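Local coordinates for p-47 protein (Clostridium botulinum E1 str. 'BoNT E Beluga', PDB 5WIX) that is of unknown function but has a tubular lipid-binding (TULIP) fold resembling bactericidal/permeability-increasing protein, and so may bind lipids or other hydrophobic ligands, at residues S317-L322 with R327-L332. Sequence-based numbering, arbitrary orientation.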
loop_
_atom_site.group_PDB
_atom_site.type_symbol
_atom_site.label_atom_id
_atom_site.label_comp_id
_atom_site.label_asym_id
_atom_site.label_seq_id
_atom_site.Cartn_x
_atom_site.Cartn_y
_atom_site.Cartn_z
ATOM N N SER A 317 22.699 -21.261 -10.378
ATOM C CA SER A 317 23.714 -22.175 -10.882
ATOM C C SER A 317 23.285 -22.839 -12.187
ATOM O O SER A 317 22.101 -23.059 -12.437
ATOM C CB SER A 317 24.038 -23.236 -9.844
ATOM O OG SER A 317 23.087 -24.280 -9.908
ATOM N N GLY A 318 24.272 -23.160 -13.012
ATOM C CA GLY A 318 24.033 -23.744 -14.318
ATOM C C GLY A 318 25.345 -23.975 -15.039
ATOM O O GLY A 318 26.413 -23.917 -14.427
ATOM N N ILE A 319 25.269 -24.227 -16.340
ATOM C CA ILE A 319 26.449 -24.584 -17.116
ATOM C C ILE A 319 26.495 -23.871 -18.456
ATOM O O ILE A 319 25.525 -23.234 -18.866
ATOM C CB ILE A 319 26.503 -26.089 -17.370
ATOM C CG1 ILE A 319 25.097 -26.616 -17.669
ATOM C CG2 ILE A 319 27.095 -26.815 -16.164
ATOM C CD1 ILE A 319 24.764 -26.670 -19.126
ATOM N N VAL A 320 27.639 -23.984 -19.122
ATOM C CA VAL A 320 27.779 -23.496 -20.486
ATOM C C VAL A 320 28.573 -24.495 -21.325
ATOM O O VAL A 320 29.737 -24.779 -21.033
ATOM C CB VAL A 320 28.453 -22.111 -20.532
ATOM C CG1 VAL A 320 29.651 -22.061 -19.609
ATOM C CG2 VAL A 320 28.852 -21.779 -21.949
ATOM N N LYS A 321 27.945 -25.055 -22.356
ATOM C CA LYS A 321 28.645 -26.040 -23.197
ATOM C C LYS A 321 29.566 -25.363 -24.214
ATOM O O LYS A 321 29.271 -24.272 -24.722
ATOM C CB LYS A 321 27.637 -26.961 -23.905
ATOM C CG LYS A 321 26.863 -27.863 -22.928
ATOM C CD LYS A 321 25.613 -28.506 -23.537
ATOM C CE LYS A 321 25.022 -29.552 -22.582
ATOM N NZ LYS A 321 25.915 -30.759 -22.445
ATOM N N LEU A 322 30.697 -26.006 -24.479
ATOM C CA LEU A 322 31.659 -25.512 -25.464
ATOM C C LEU A 322 31.257 -25.874 -26.889
ATOM O O LEU A 322 31.239 -27.054 -27.248
ATOM C CB LEU A 322 33.043 -26.079 -25.181
ATOM C CG LEU A 322 33.764 -25.409 -24.029
ATOM C CD1 LEU A 322 35.156 -25.996 -23.907
ATOM C CD2 LEU A 322 33.813 -23.944 -24.330
ATOM N N ARG A 327 30.527 -32.213 -25.436
ATOM C CA ARG A 327 30.586 -32.957 -24.191
ATOM C C ARG A 327 31.656 -32.427 -23.231
ATOM O O ARG A 327 32.086 -33.122 -22.308
ATOM C CB ARG A 327 30.804 -34.426 -24.511
ATOM C CG ARG A 327 29.755 -34.927 -25.480
ATOM C CD ARG A 327 29.985 -36.366 -25.864
ATOM N NE ARG A 327 28.853 -36.913 -26.608
ATOM C CZ ARG A 327 28.803 -38.157 -27.073
ATOM N NH1 ARG A 327 29.822 -38.981 -26.873
ATOM N NH2 ARG A 327 27.736 -38.581 -27.739
ATOM N N ILE A 328 32.066 -31.182 -23.445
ATOM C CA ILE A 328 32.966 -30.502 -22.529
ATOM C C ILE A 328 32.350 -29.159 -22.169
ATOM O O ILE A 328 32.188 -28.285 -23.027
ATOM C CB ILE A 328 34.367 -30.307 -23.125
ATOM C CG1 ILE A 328 35.049 -31.653 -23.302
ATOM C CG2 ILE A 328 35.240 -29.446 -22.228
ATOM C CD1 ILE A 328 36.361 -31.579 -24.073
ATOM N N TYR A 329 32.014 -29.014 -20.885
ATOM C CA TYR A 329 31.275 -27.864 -20.359
ATOM C C TYR A 329 31.950 -27.246 -19.134
ATOM O O TYR A 329 32.895 -27.804 -18.573
ATOM C CB TYR A 329 29.847 -28.280 -19.988
ATOM C CG TYR A 329 29.785 -29.383 -18.943
ATOM C CD1 TYR A 329 29.824 -29.091 -17.581
ATOM C CD2 TYR A 329 29.685 -30.717 -19.319
ATOM C CE1 TYR A 329 29.764 -30.099 -16.626
ATOM C CE2 TYR A 329 29.630 -31.731 -18.368
ATOM C CZ TYR A 329 29.673 -31.416 -17.028
ATOM O OH TYR A 329 29.617 -32.424 -16.093
ATOM N N SER A 330 31.435 -26.104 -18.702
ATOM C CA SER A 330 31.952 -25.411 -17.531
ATOM C C SER A 330 30.819 -25.174 -16.529
ATOM O O SER A 330 29.821 -24.523 -16.867
ATOM C CB SER A 330 32.598 -24.083 -17.953
ATOM O OG SER A 330 33.543 -23.633 -16.998
ATOM N N LYS A 331 30.959 -25.699 -15.310
ATOM C CA LYS A 331 29.912 -25.507 -14.302
ATOM C C LYS A 331 30.019 -24.108 -13.668
ATOM O O LYS A 331 31.102 -23.662 -13.268
ATOM C CB LYS A 331 29.944 -26.612 -13.238
ATOM C CG LYS A 331 31.181 -26.665 -12.362
ATOM C CD LYS A 331 31.186 -27.935 -11.504
ATOM C CE LYS A 331 32.437 -28.034 -10.623
ATOM N NZ LYS A 331 32.525 -29.342 -9.900
ATOM N N LEU A 332 28.879 -23.419 -13.623
ATOM C CA LEU A 332 28.799 -22.021 -13.219
ATOM C C LEU A 332 27.997 -21.817 -11.909
ATOM O O LEU A 332 26.822 -22.187 -11.836
ATOM C CB LEU A 332 28.160 -21.205 -14.344
ATOM C CG LEU A 332 28.780 -21.281 -15.735
ATOM C CD1 LEU A 332 28.014 -20.418 -16.740
ATOM C CD2 LEU A 332 30.230 -20.844 -15.662
#
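Val320 and Leu332 meet aslant on the inner face of an antiparallel β hairpin, where Val320 CG1 lies 3.7 Å from Leu332 CD1. CG1 is the branch that reaches Leu332 because it sits between the backbone N and carbonyl carbon (chi1 45°), and it also lies against Ser330 CB. Opposite Leu332, Gly318 has no side chain, and the leucine CB and CG lie close beside the Gly318 carbonyl oxygen. Helix 370-390 covers this face, touching Val320, Leu322 and Leu332, so aliphatic residues suit it; Ser330, on the same face, hydrogen-bonds through its hydroxyl to the carbonyl oxygen of Ala376 on that helix. Toward the turn, Leu322 CD1 also meets the Ile328 CG2 branch at 3.8 Å, closing that end of the hairpin.

The other face carries Ile319, Lys321, Tyr329 and Lys331. Here Ile319 CG2, anti to its carbonyl carbon, points across the strands, lying 3.6 Å from Lys331 CA and 3.8 Å from Tyr329 CD1, and it meets the tyrosine ring obliquely. Lys321 CG and Lys331 CB add looser contacts with Tyr329 CB and Ile319 CG2, respectively; both lysines are exposed to solvent.

Between the faces, paired backbone bonds join Gly318 with Leu332 and Val320 with Ser330, and Leu322 N donates to Ile328 O at 3.1 Å. Strands 293-307 and 348-363 flank the hairpin and continue the sheet. Much backbone polarity is met by these cross-strand bonds, while alternating side chains give one mainly aliphatic face packed on the helix and one mixed face with solvent-exposed lysines, consistent with a wall of a TULIP domain.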